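Chorismate mutase (Burkholderia thailandensis, PDB 6CNZ) probably catalyses the rearrangement of chorismate to prephenate, a step toward phenylalanine and tyrosine. Local coordinates at residues A29-V34 and A81-L86; W37-R42 and A92-T97; T74-Q79 and R117-L122. All coordinates share one frame; numbering follows the deposited sequence.

Interaction 1. Residues A29-V34 and A81-L86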
ATOM      1  N   ALA A  29       7.599  -0.296  -0.441  1.00 19.57           N
ATOM      2  CA  ALA A  29       7.626   1.014   0.180  1.00 25.16           C
ATOM      3  C   ALA A  29       8.049   0.952   1.645  1.00 27.93           C
ATOM      4  O   ALA A  29       8.518   1.959   2.185  1.00 33.88           O
ATOM      5  CB  ALA A  29       6.253   1.687   0.065  1.00 25.61           C
ATOM      6  N   LEU A  30       7.874  -0.190   2.300  1.00 23.08           N
ATOM      7  CA  LEU A  30       8.332  -0.344   3.673  1.00 31.51           C
ATOM      8  C   LEU A  30       9.851  -0.501   3.762  1.00 32.84           C
ATOM      9  O   LEU A  30      10.388  -0.551   4.870  1.00 25.17           O
ATOM     10  CB  LEU A  30       7.619  -1.533   4.323  1.00 19.78           C
ATOM     11  CG  LEU A  30       6.107  -1.401   4.539  1.00 26.81           C
ATOM     12  CD1 LEU A  30       5.466  -2.766   4.779  1.00 26.48           C
ATOM     13  CD2 LEU A  30       5.822  -0.486   5.722  1.00 23.86           C
ATOM     14  N   ALA A  31      10.555  -0.559   2.624  1.00 25.28           N
ATOM     15  CA  ALA A  31      12.014  -0.609   2.670  1.00 27.46           C
ATOM     16  C   ALA A  31      12.611   0.717   3.132  1.00 24.10           C
ATOM     17  O   ALA A  31      13.696   0.732   3.725  1.00 25.71           O
ATOM     18  CB  ALA A  31      12.584  -1.019   1.300  1.00 31.41           C
ATOM     19  N   GLU A  32      11.923   1.833   2.887  1.00 19.83           N
ATOM     20  CA  GLU A  32      12.418   3.110   3.390  1.00 22.06           C
ATOM     21  C   GLU A  32      12.483   3.120   4.914  1.00 22.21           C
ATOM     22  O   GLU A  32      13.555   3.423   5.460  1.00 32.75           O
ATOM     23  CB  GLU A  32      11.560   4.266   2.829  1.00 21.79           C
ATOM     24  CG  GLU A  32      12.154   5.688   3.031  1.00 29.29           C
ATOM     25  CD  GLU A  32      12.069   6.222   4.468  1.00 35.88           C
ATOM     26  OE1 GLU A  32      11.195   5.786   5.254  1.00 34.43           O
ATOM     27  OE2 GLU A  32      12.881   7.104   4.817  1.00 41.86           O
ATOM     28  N   PRO A  33      11.410   2.808   5.659  1.00 24.89           N
ATOM     29  CA  PRO A  33      11.561   2.779   7.124  1.00 21.94           C
ATOM     30  C   PRO A  33      12.483   1.672   7.626  1.00 25.83           C
ATOM     31  O   PRO A  33      13.114   1.845   8.675  1.00 25.91           O
ATOM     32  CB  PRO A  33      10.121   2.606   7.639  1.00 25.61           C
ATOM     33  CG  PRO A  33       9.326   2.104   6.499  1.00 21.77           C
ATOM     34  CD  PRO A  33       9.983   2.731   5.271  1.00 25.41           C
ATOM     35  N   VAL A  34      12.596   0.545   6.926  1.00 22.19           N
ATOM     36  CA  VAL A  34      13.633  -0.426   7.276  1.00 23.64           C
ATOM     37  C   VAL A  34      15.006   0.223   7.147  1.00 24.78           C
ATOM     38  O   VAL A  34      15.824   0.183   8.072  1.00 29.99           O
ATOM     39  CB  VAL A  34      13.533  -1.688   6.390  1.00 26.68           C
ATOM     40  CG1 VAL A  34      14.691  -2.630   6.696  1.00 20.63           C
ATOM     41  CG2 VAL A  34      12.204  -2.415   6.582  1.00 23.58           C
ATOM     42  N   ALA A  81      15.591  -9.190  -2.796  1.00 31.62           N
ATOM     43  CA  ALA A  81      16.539  -8.476  -3.657  1.00 27.70           C
ATOM     44  C   ALA A  81      16.107  -7.032  -3.890  1.00 24.76           C
ATOM     45  O   ALA A  81      16.932  -6.108  -3.859  1.00 23.49           O
ATOM     46  CB  ALA A  81      16.671  -9.197  -5.002  1.00 25.41           C
ATOM     47  N   ALA A  82      14.813  -6.832  -4.151  1.00 26.96           N
ATOM     48  CA  ALA A  82      14.277  -5.501  -4.430  1.00 31.45           C
ATOM     49  C   ALA A  82      14.357  -4.606  -3.201  1.00 27.26           C
ATOM     50  O   ALA A  82      14.714  -3.421  -3.300  1.00 23.67           O
ATOM     51  CB  ALA A  82      12.826  -5.615  -4.904  1.00 19.91           C
ATOM     52  N   SER A  83      14.024  -5.159  -2.035  1.00 23.44           N
ATOM     53  CA  SER A  83      14.135  -4.399  -0.792  1.00 24.98           C
ATOM     54  C   SER A  83      15.578  -3.954  -0.560  1.00 30.86           C
ATOM     55  O   SER A  83      15.849  -2.771  -0.317  1.00 32.47           O
ATOM     56  CB  SER A  83      13.625  -5.253   0.376  1.00 24.24           C
ATOM     57  OG  SER A  83      13.741  -4.571   1.609  1.00 35.35           O
ATOM     58  N   LYS A  84      16.526  -4.884  -0.679  1.00 23.30           N
ATOM     59  CA  LYS A  84      17.921  -4.542  -0.404  1.00 25.63           C
ATOM     60  C   LYS A  84      18.459  -3.540  -1.420  1.00 30.47           C
ATOM     61  O   LYS A  84      19.230  -2.642  -1.069  1.00 33.32           O
ATOM     62  CB  LYS A  84      18.777  -5.817  -0.389  1.00 27.64           C
ATOM     63  CG  LYS A  84      18.578  -6.646   0.866  1.00 35.81           C
ATOM     64  CD  LYS A  84      19.006  -8.098   0.682  1.00 45.55           C
ATOM     65  CE  LYS A  84      20.509  -8.267   0.644  1.00 54.77           C
ATOM     66  NZ  LYS A  84      20.874  -9.725   0.645  1.00 55.98           N
ATOM     67  N   GLN A  85      18.082  -3.696  -2.689  1.00 25.58           N
ATOM     68  CA  GLN A  85      18.438  -2.717  -3.705  1.00 31.24           C
ATOM     69  C   GLN A  85      17.983  -1.315  -3.298  1.00 26.85           C
ATOM     70  O   GLN A  85      18.763  -0.357  -3.328  1.00 26.60           O
ATOM     71  CB  GLN A  85      17.802  -3.142  -5.033  1.00 31.78           C
ATOM     72  CG  GLN A  85      18.198  -2.365  -6.258  1.00 39.84           C
ATOM     73  CD  GLN A  85      17.360  -2.799  -7.448  1.00 37.30           C
ATOM     74  OE1 GLN A  85      16.996  -3.969  -7.561  1.00 32.62           O
ATOM     75  NE2 GLN A  85      16.996  -1.854  -8.300  1.00 31.99           N
ATOM     76  N   LEU A  86      16.708  -1.173  -2.953  1.00 19.75           N
ATOM     77  CA  LEU A  86      16.198   0.126  -2.530  1.00 25.15           C
ATOM     78  C   LEU A  86      16.940   0.635  -1.292  1.00 25.32           C
ATOM     79  O   LEU A  86      17.343   1.803  -1.233  1.00 26.85           O
ATOM     80  CB  LEU A  86      14.686   0.035  -2.259  1.00 23.04           C
ATOM     81  CG  LEU A  86      13.957   1.343  -1.910  1.00 23.78           C
ATOM     82  CD1 LEU A  86      14.430   2.486  -2.803  1.00 25.60           C
ATOM     83  CD2 LEU A  86      12.444   1.186  -2.047  1.00 24.22           C
TER

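Interaction 2. Residues W37-R42 and A92-T97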
ATOM      1  N   TRP A  37      15.609   2.852   9.867  1.00 23.42           N
ATOM      2  CA  TRP A  37      15.959   2.228  11.145  1.00 26.83           C
ATOM      3  C   TRP A  37      17.388   1.678  11.139  1.00 30.07           C
ATOM      4  O   TRP A  37      18.144   1.871  12.104  1.00 30.62           O
ATOM      5  CB  TRP A  37      14.957   1.121  11.468  1.00 23.38           C
ATOM      6  CG  TRP A  37      15.133   0.560  12.827  1.00 29.45           C
ATOM      7  CD1 TRP A  37      14.541   1.006  13.985  1.00 29.00           C
ATOM      8  CD2 TRP A  37      15.964  -0.551  13.200  1.00 34.78           C
ATOM      9  NE1 TRP A  37      14.944   0.228  15.043  1.00 38.09           N
ATOM     10  CE2 TRP A  37      15.818  -0.730  14.593  1.00 36.06           C
ATOM     11  CE3 TRP A  37      16.814  -1.408  12.495  1.00 41.75           C
ATOM     12  CZ2 TRP A  37      16.498  -1.733  15.297  1.00 47.90           C
ATOM     13  CZ3 TRP A  37      17.490  -2.418  13.200  1.00 45.70           C
ATOM     14  CH2 TRP A  37      17.325  -2.566  14.583  1.00 48.32           C
ATOM     15  N   LYS A  38      17.784   1.004  10.054  1.00 23.68           N
ATOM     16  CA  LYS A  38      19.140   0.442   9.970  1.00 25.93           C
ATOM     17  C   LYS A  38      20.212   1.525   9.890  1.00 25.64           C
ATOM     18  O   LYS A  38      21.317   1.340  10.413  1.00 23.07           O
ATOM     19  CB  LYS A  38      19.232  -0.495   8.766  1.00 22.02           C
ATOM     20  CG  LYS A  38      18.416  -1.785   8.953  1.00 22.49           C
ATOM     21  CD  LYS A  38      18.559  -2.715   7.752  1.00 24.73           C
ATOM     22  CE  LYS A  38      18.109  -4.149   8.070  1.00 35.78           C
ATOM     23  NZ  LYS A  38      17.681  -4.867   6.821  1.00 47.55           N
ATOM     24  N   TRP A  39      19.892   2.665   9.261  1.00 24.36           N
ATOM     25  CA  TRP A  39      20.824   3.789   9.184  1.00 24.31           C
ATOM     26  C   TRP A  39      21.133   4.352  10.568  1.00 29.85           C
ATOM     27  O   TRP A  39      22.283   4.719  10.865  1.00 25.06           O
ATOM     28  CB  TRP A  39      20.229   4.883   8.292  1.00 24.50           C
ATOM     29  CG  TRP A  39      21.076   6.134   8.171  1.00 28.49           C
ATOM     30  CD1 TRP A  39      20.958   7.281   8.898  1.00 25.96           C
ATOM     31  CD2 TRP A  39      22.178   6.340   7.271  1.00 21.70           C
ATOM     32  NE1 TRP A  39      21.897   8.200   8.490  1.00 28.39           N
ATOM     33  CE2 TRP A  39      22.662   7.643   7.497  1.00 24.10           C
ATOM     34  CE3 TRP A  39      22.776   5.556   6.268  1.00 27.05           C
ATOM     35  CZ2 TRP A  39      23.736   8.183   6.774  1.00 27.44           C
ATOM     36  CZ3 TRP A  39      23.850   6.094   5.541  1.00 26.82           C
ATOM     37  CH2 TRP A  39      24.311   7.397   5.798  1.00 28.68           C
ATOM     38  N   ILE A  40      20.115   4.445  11.423  1.00 26.17           N
ATOM     39  CA  ILE A  40      20.344   4.934  12.784  1.00 25.95           C
ATOM     40  C   ILE A  40      21.069   3.879  13.617  1.00 29.93           C
ATOM     41  O   ILE A  40      22.016   4.186  14.354  1.00 26.11           O
ATOM     42  CB  ILE A  40      19.010   5.356  13.421  1.00 29.87           C
ATOM     43  CG1 ILE A  40      18.461   6.576  12.686  1.00 29.20           C
ATOM     44  CG2 ILE A  40      19.170   5.630  14.965  1.00 29.29           C
ATOM     45  CD1 ILE A  40      17.118   7.051  13.220  1.00 39.93           C
ATOM     46  N   ASN A  41      20.669   2.626  13.486  1.00 24.97           N
ATOM     47  CA  ASN A  41      21.176   1.572  14.343  1.00 36.82           C
ATOM     48  C   ASN A  41      22.399   0.874  13.771  1.00 27.82           C
ATOM     49  O   ASN A  41      22.965   0.011  14.447  1.00 27.72           O
ATOM     50  CB  ASN A  41      20.070   0.558  14.616  1.00 38.90           C
ATOM     51  CG  ASN A  41      18.960   1.141  15.463  1.00 44.35           C
ATOM     52  OD1 ASN A  41      19.025   1.095  16.692  1.00 48.40           O
ATOM     53  ND2 ASN A  41      17.930   1.713  14.807  1.00 35.93           N
ATOM     54  N   ARG A  42      22.820   1.241  12.560  1.00 27.87           N
ATOM     55  CA  ARG A  42      24.014   0.671  11.928  1.00 26.97           C
ATOM     56  C   ARG A  42      23.908  -0.847  11.817  1.00 31.05           C
ATOM     57  O   ARG A  42      24.885  -1.571  12.024  1.00 28.94           O
ATOM     58  CB  ARG A  42      25.291   1.067  12.680  1.00 26.59           C
ATOM     59  CG  ARG A  42      25.841   2.440  12.331  1.00 30.41           C
ATOM     60  CD  ARG A  42      24.950   3.583  12.865  1.00 27.01           C
ATOM     61  NE  ARG A  42      25.676   4.846  12.862  1.00 26.47           N
ATOM     62  CZ  ARG A  42      25.279   5.960  13.463  1.00 35.06           C
ATOM     63  NH1 ARG A  42      24.132   5.991  14.142  1.00 25.66           N
ATOM     64  NH2 ARG A  42      26.046   7.036  13.383  1.00 29.55           N
ATOM     65  N   ALA A  92      23.132   5.103  -0.035  1.00 26.42           N
ATOM     66  CA  ALA A  92      24.004   5.896  -0.905  1.00 28.95           C
ATOM     67  C   ALA A  92      23.573   7.367  -0.916  1.00 24.80           C
ATOM     68  O   ALA A  92      24.413   8.270  -0.865  1.00 25.84           O
ATOM     69  CB  ALA A  92      24.000   5.307  -2.330  1.00 27.15           C
ATOM     70  N   THR A  93      22.264   7.617  -0.942  1.00 26.18           N
ATOM     71  CA  THR A  93      21.743   8.982  -0.903  1.00 34.73           C
ATOM     72  C   THR A  93      22.050   9.650   0.431  1.00 31.00           C
ATOM     73  O   THR A  93      22.500  10.800   0.476  1.00 32.53           O
ATOM     74  CB  THR A  93      20.229   8.953  -1.146  1.00 36.98           C
ATOM     75  OG1 THR A  93      19.968   8.387  -2.431  1.00 41.06           O
ATOM     76  CG2 THR A  93      19.609  10.356  -1.066  1.00 36.07           C
ATOM     77  N   TRP A  94      21.805   8.942   1.531  1.00 27.79           N
ATOM     78  CA  TRP A  94      22.044   9.515   2.851  1.00 29.82           C
ATOM     79  C   TRP A  94      23.529   9.760   3.113  1.00 30.19           C
ATOM     80  O   TRP A  94      23.875  10.749   3.767  1.00 27.09           O
ATOM     81  CB  TRP A  94      21.409   8.609   3.911  1.00 31.40           C
ATOM     82  CG  TRP A  94      19.913   8.576   3.746  1.00 29.69           C
ATOM     83  CD1 TRP A  94      19.140   9.540   3.135  1.00 29.27           C
ATOM     84  CD2 TRP A  94      19.014   7.529   4.132  1.00 25.39           C
ATOM     85  NE1 TRP A  94      17.823   9.157   3.123  1.00 26.42           N
ATOM     86  CE2 TRP A  94      17.707   7.937   3.740  1.00 26.16           C
ATOM     87  CE3 TRP A  94      19.178   6.288   4.781  1.00 24.36           C
ATOM     88  CZ2 TRP A  94      16.566   7.154   3.978  1.00 26.74           C
ATOM     89  CZ3 TRP A  94      18.040   5.505   5.019  1.00 26.67           C
ATOM     90  CH2 TRP A  94      16.748   5.947   4.616  1.00 30.73           C
ATOM     91  N   ARG A  95      24.422   8.909   2.587  1.00 27.49           N
ATOM     92  CA  ARG A  95      25.860   9.171   2.725  1.00 28.76           C
ATOM     93  C   ARG A  95      26.257  10.460   2.031  1.00 36.11           C
ATOM     94  O   ARG A  95      27.129  11.180   2.514  1.00 39.06           O
ATOM     95  CB  ARG A  95      26.699   8.031   2.144  1.00 30.87           C
ATOM     96  CG  ARG A  95      26.770   6.789   2.987  1.00 30.75           C
ATOM     97  CD  ARG A  95      27.697   5.734   2.365  1.00 31.69           C
ATOM     98  NE  ARG A  95      27.359   4.429   2.919  1.00 36.78           N
ATOM     99  CZ  ARG A  95      26.805   3.430   2.243  1.00 39.66           C
ATOM    100  NH1 ARG A  95      26.559   3.547   0.940  1.00 38.81           N
ATOM    101  NH2 ARG A  95      26.521   2.295   2.873  1.00 42.45           N
ATOM    102  N   ALA A  96      25.627  10.762   0.887  1.00 43.06           N
ATOM    103  CA  ALA A  96      26.013  11.935   0.100  1.00 46.24           C
ATOM    104  C   ALA A  96      25.645  13.235   0.796  1.00 43.07           C
ATOM    105  O   ALA A  96      26.337  14.241   0.633  1.00 48.65           O
ATOM    106  CB  ALA A  96      25.361  11.886  -1.282  1.00 46.80           C
ATOM    107  N   THR A  97      24.556  13.243   1.558  1.00 50.63           N
ATOM    108  CA  THR A  97      24.173  14.420   2.307  1.00 55.34           C
ATOM    109  C   THR A  97      24.102  14.003   3.766  1.00 50.18           C
ATOM    110  O   THR A  97      25.141  13.839   4.421  1.00 42.77           O
ATOM    111  CB  THR A  97      22.849  14.999   1.788  1.00 59.90           C
ATOM    112  OG1 THR A  97      21.806  14.027   1.934  1.00 57.41           O
ATOM    113  CG2 THR A  97      22.971  15.371   0.325  1.00 63.56           C
TER

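Interaction 3. Residues T74-Q79 and R117-L122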
ATOM      1  N   THR A  74      11.107 -18.275  -5.291  1.00 29.40           N
ATOM      2  CA  THR A  74      11.763 -17.376  -6.232  1.00 32.33           C
ATOM      3  C   THR A  74      11.155 -15.980  -6.183  1.00 26.40           C
ATOM      4  O   THR A  74      11.882 -14.983  -6.151  1.00 35.46           O
ATOM      5  CB  THR A  74      11.663 -17.943  -7.647  1.00 36.45           C
ATOM      6  OG1 THR A  74      12.415 -19.148  -7.715  1.00 40.02           O
ATOM      7  CG2 THR A  74      12.224 -16.950  -8.660  1.00 37.26           C
ATOM      8  N   PHE A  75       9.819 -15.894  -6.166  1.00 32.33           N
ATOM      9  CA  PHE A  75       9.164 -14.596  -6.077  1.00 30.98           C
ATOM     10  C   PHE A  75       9.607 -13.845  -4.828  1.00 32.39           C
ATOM     11  O   PHE A  75       9.799 -12.623  -4.867  1.00 27.99           O
ATOM     12  CB  PHE A  75       7.647 -14.764  -6.096  1.00 32.81           C
ATOM     13  CG  PHE A  75       6.876 -13.463  -5.969  1.00 29.62           C
ATOM     14  CD1 PHE A  75       6.740 -12.610  -7.057  1.00 25.41           C
ATOM     15  CD2 PHE A  75       6.275 -13.112  -4.771  1.00 25.41           C
ATOM     16  CE1 PHE A  75       6.027 -11.425  -6.956  1.00 24.60           C
ATOM     17  CE2 PHE A  75       5.551 -11.927  -4.653  1.00 25.92           C
ATOM     18  CZ  PHE A  75       5.425 -11.078  -5.752  1.00 23.04           C
ATOM     19  N   PHE A  76       9.803 -14.558  -3.715  1.00 29.63           N
ATOM     20  CA  PHE A  76      10.219 -13.845  -2.512  1.00 31.87           C
ATOM     21  C   PHE A  76      11.722 -13.602  -2.487  1.00 31.85           C
ATOM     22  O   PHE A  76      12.155 -12.587  -1.929  1.00 30.64           O
ATOM     23  CB  PHE A  76       9.721 -14.562  -1.249  1.00 28.04           C
ATOM     24  CG  PHE A  76       8.332 -14.124  -0.834  1.00 29.15           C
ATOM     25  CD1 PHE A  76       7.199 -14.670  -1.437  1.00 25.65           C
ATOM     26  CD2 PHE A  76       8.155 -13.136   0.122  1.00 34.66           C
ATOM     27  CE1 PHE A  76       5.920 -14.255  -1.072  1.00 29.86           C
ATOM     28  CE2 PHE A  76       6.872 -12.716   0.491  1.00 37.23           C
ATOM     29  CZ  PHE A  76       5.754 -13.280  -0.110  1.00 36.66           C
ATOM     30  N   ASP A  77      12.521 -14.454  -3.141  1.00 31.27           N
ATOM     31  CA  ASP A  77      13.898 -14.063  -3.454  1.00 31.87           C
ATOM     32  C   ASP A  77      13.940 -12.680  -4.093  1.00 28.92           C
ATOM     33  O   ASP A  77      14.752 -11.829  -3.706  1.00 24.22           O
ATOM     34  CB  ASP A  77      14.558 -15.073  -4.395  1.00 38.29           C
ATOM     35  CG  ASP A  77      15.084 -16.303  -3.675  1.00 49.68           C
ATOM     36  OD1 ASP A  77      15.304 -16.246  -2.440  1.00 49.41           O
ATOM     37  OD2 ASP A  77      15.286 -17.338  -4.355  1.00 62.69           O
ATOM     38  N   ASP A  78      13.041 -12.438  -5.061  1.00 23.75           N
ATOM     39  CA  ASP A  78      12.977 -11.150  -5.750  1.00 31.34           C
ATOM     40  C   ASP A  78      12.484 -10.023  -4.838  1.00 31.56           C
ATOM     41  O   ASP A  78      12.912  -8.874  -5.003  1.00 31.36           O
ATOM     42  CB  ASP A  78      12.078 -11.244  -6.986  1.00 22.55           C
ATOM     43  CG  ASP A  78      12.712 -12.062  -8.111  1.00 25.12           C
ATOM     44  OD1 ASP A  78      13.951 -12.186  -8.149  1.00 26.21           O
ATOM     45  OD2 ASP A  78      11.969 -12.553  -8.977  1.00 26.34           O
ATOM     46  N   GLN A  79      11.560 -10.310  -3.909  1.00 26.94           N
ATOM     47  CA  GLN A  79      11.114  -9.268  -2.972  1.00 28.75           C
ATOM     48  C   GLN A  79      12.266  -8.805  -2.096  1.00 27.74           C
ATOM     49  O   GLN A  79      12.462  -7.599  -1.887  1.00 26.17           O
ATOM     50  CB  GLN A  79       9.960  -9.760  -2.083  1.00 26.24           C
ATOM     51  CG  GLN A  79       8.719 -10.276  -2.845  1.00 25.12           C
ATOM     52  CD  GLN A  79       8.363  -9.430  -4.055  1.00 25.84           C
ATOM     53  OE1 GLN A  79       7.895  -8.292  -3.920  1.00 21.75           O
ATOM     54  NE2 GLN A  79       8.574  -9.985  -5.255  1.00 29.02           N
ATOM     55  N   ARG A 117       2.321  -9.132   7.519  1.00 35.27           N
ATOM     56  CA  ARG A 117       1.004  -9.232   6.887  1.00 42.22           C
ATOM     57  C   ARG A 117       1.115  -9.362   5.369  1.00 41.05           C
ATOM     58  O   ARG A 117       0.329 -10.075   4.741  1.00 39.20           O
ATOM     59  CB  ARG A 117       0.142  -8.017   7.221  1.00 41.30           C
ATOM     60  CG  ARG A 117      -0.328  -7.912   8.653  1.00 52.23           C
ATOM     61  CD  ARG A 117      -1.459  -6.904   8.731  1.00 62.93           C
ATOM     62  NE  ARG A 117      -2.590  -7.356   7.925  1.00 69.07           N
ATOM     63  CZ  ARG A 117      -3.759  -7.747   8.421  1.00 72.69           C
ATOM     64  NH1 ARG A 117      -3.980  -7.718   9.731  1.00 72.09           N
ATOM     65  NH2 ARG A 117      -4.716  -8.156   7.600  1.00 74.05           N
ATOM     66  N   LEU A 118       2.060  -8.652   4.751  1.00 36.98           N
ATOM     67  CA  LEU A 118       2.116  -8.676   3.292  1.00 32.10           C
ATOM     68  C   LEU A 118       2.564 -10.036   2.762  1.00 37.41           C
ATOM     69  O   LEU A 118       2.219 -10.402   1.630  1.00 37.53           O
ATOM     70  CB  LEU A 118       3.021  -7.557   2.781  1.00 28.99           C
ATOM     71  CG  LEU A 118       2.283  -6.211   2.818  1.00 33.11           C
ATOM     72  CD1 LEU A 118       3.248  -5.043   2.733  1.00 28.03           C
ATOM     73  CD2 LEU A 118       1.240  -6.115   1.732  1.00 36.88           C
ATOM     74  N   THR A 119       3.307 -10.807   3.563  1.00 35.82           N
ATOM     75  CA  THR A 119       3.665 -12.159   3.154  1.00 34.76           C
ATOM     76  C   THR A 119       2.430 -12.952   2.751  1.00 36.07           C
ATOM     77  O   THR A 119       2.355 -13.479   1.636  1.00 37.69           O
ATOM     78  CB  THR A 119       4.421 -12.870   4.273  1.00 38.42           C
ATOM     79  OG1 THR A 119       5.655 -12.183   4.522  1.00 42.65           O
ATOM     80  CG2 THR A 119       4.718 -14.304   3.868  1.00 35.99           C
ATOM     81  N   GLN A 120       1.427 -13.006   3.628  1.00 38.28           N
ATOM     82  CA  GLN A 120       0.221 -13.767   3.310  1.00 43.91           C
ATOM     83  C   GLN A 120      -0.558 -13.157   2.147  1.00 37.12           C
ATOM     84  O   GLN A 120      -1.119 -13.892   1.328  1.00 34.10           O
ATOM     85  CB  GLN A 120      -0.684 -13.887   4.537  1.00 45.34           C
ATOM     86  CG  GLN A 120      -1.905 -14.806   4.299  1.00 53.20           C
ATOM     87  CD  GLN A 120      -1.545 -16.168   3.665  1.00 62.66           C
ATOM     88  OE1 GLN A 120      -0.560 -16.814   4.040  1.00 65.78           O
ATOM     89  NE2 GLN A 120      -2.354 -16.601   2.700  1.00 61.03           N
ATOM     90  N   SER A 121      -0.652 -11.822   2.080  1.00 34.76           N
ATOM     91  CA  SER A 121      -1.380 -11.200   0.968  1.00 36.12           C
ATOM     92  C   SER A 121      -0.678 -11.465  -0.359  1.00 31.41           C
ATOM     93  O   SER A 121      -1.330 -11.756  -1.369  1.00 34.31           O
ATOM     94  CB  SER A 121      -1.519  -9.691   1.188  1.00 29.75           C
ATOM     95  OG  SER A 121      -2.040  -9.405   2.467  1.00 43.14           O
ATOM     96  N   LEU A 122       0.647 -11.368  -0.369  1.00 28.87           N
ATOM     97  CA  LEU A 122       1.407 -11.641  -1.582  1.00 28.16           C
ATOM     98  C   LEU A 122       1.280 -13.094  -2.003  1.00 34.48           C
ATOM     99  O   LEU A 122       1.149 -13.387  -3.200  1.00 34.80           O
ATOM    100  CB  LEU A 122       2.870 -11.279  -1.364  1.00 24.13           C
ATOM    101  CG  LEU A 122       3.094  -9.770  -1.446  1.00 29.46           C
ATOM    102  CD1 LEU A 122       4.540  -9.429  -1.116  1.00 26.62           C
ATOM    103  CD2 LEU A 122       2.736  -9.277  -2.847  1.00 30.57           C
TER

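Interaction 1. Residues A29-V34 and A81-L86
Ala31 packs against Ser83 and Leu86 in a close, buried approach of two helices in the all-helical chorismate mutase type II fold. Ala31 begins helix 31-41, just after the non-helical Leu30. Ser83 and Leu86 lie one turn apart on the long helix 69-96. Small residues let the backbones come near: Ala31 CA and Ser83 CA are 5.6 Å apart. The Ala31 methyl points at the long helix, and no hydrogen bond links the two segments. The contact is therefore packing alone. With chi1 at -175° Leu86 CG lies beside the carbonyl carbon, and the Leu86 CD2 branch reaches the methyl, 4.0 Å from Ala31 CB. The hydroxyl of Ser83 meets the same methyl but spends its polarity within its own helix, in a hydrogen bond to Gln87 NE2 one turn on. A bound nitrate ion lies about 4 Å from the Ser83 side chain. It probably came from the crystallisation liquor, though such ions can mark a pocket. The closest touch between the segments is Ala31 CB to Ser83 OG, at 3.7 Å.

Interaction 2. Residues W37-R42 and A92-T97
Trp39 and Trp94 form a T-shaped, edge-to-face pair near the C-terminal ends of helix 31-41 and helix 69-96, in the all-helical chorismate mutase type II fold. The edge of the Trp94 ring is turned to a face of Trp39. The five-membered ring of Trp39 and the six-membered ring of Trp94 have centroids 5.4 Å apart, and the planes meet at 68°. The two side chains run past each other in opposite directions. As a result each indole lies beside the root of its partner. Trp39 has CG anti to its backbone N (chi1 178°), which sends its six-membered ring out to the backbone of the other helix. There Trp94 CB makes a CH-pi contact over the ring face, 3.6 Å from the centroid of the Trp39 six-membered ring and only 11° off the normal. In return, the Trp94 ring reaches back to the base of Trp39, with Trp94 CZ3 4.0 Å from Trp39 CB. Phe91, one turn earlier on the long helix, adds a second edge-to-face partner for Trp39. Ala35 and His36 of helix 31-41 also pack on Trp94, which is buried. The far rim of Trp39 meets the aliphatic part of Arg95. Arg95 CG sits at the ring edge, in its plane, 3.8 Å from Trp39 CH2.

Interaction 3. Residues T74-Q79 and R117-L122
Phe75 O is gripped twice by Gln79, one helical turn later. Gln79 N gives the ordinary helix bond to Phe75 O, at 3.1 Å. Gln79 NE2 reaches Phe75 O from the opposite face of the carbonyl plane, at 2.9 Å and nearly straight (163°). The side chain folds back to do this. It brings NE2 over the centre of the Phe75 ring, 3.3 Å above its plane. The same NE2 is also hydrogen-bonded to Ala166 O, so two carbonyls and a ring face help to fix this buried amide. The ring it covers turns its edge to helix 107-129, where Phe75 CE2 lies 4.3 Å from Leu122 CD2. Phe76 does more of the contact work. Its tip comes up against helix 107-129 at Leu122, with Phe76 CZ 3.7 Å from Leu122 CB. The Thr119 carbonyl is close by, Phe76 CZ to Thr119 O being 3.8 Å. The local axes are 12.2 Å apart and run roughly antiparallel, at 138°, and the two phenylalanines bridge the gap. In the all-helical chorismate mutase type II fold this contact packs helix 69-96 on helix 107-129. Around it, Leu55 and Val58 of helix 48-64 pack on Phe76, and Leu23 and Arg27 of helix 15-29 pack on Leu122. Another side of helix 107-129 meets the second subunit, with Ser121 packed on Thr153 of that chain.

How the interactions relate
All three contacts use helix 69-96. Segment 74-79 serves interaction 3, 81-86 interaction 1 and 92-97 interaction 2. Interactions 1 and 2 pair it with successive parts of helix 31-41; interaction 3 pairs it with helix 107-129. Along the chain the segments of every two contacts alternate. Interaction 1 is 13 Å, centre to centre, from each of the others, and it touches both: Glu32 packs on Trp94, and Leu30 on Leu118. Interactions 2 and 3 are 25 Å apart between centres and do not touch. The long helix thus ties the buried core of the subunit to the more exposed end near Trp39.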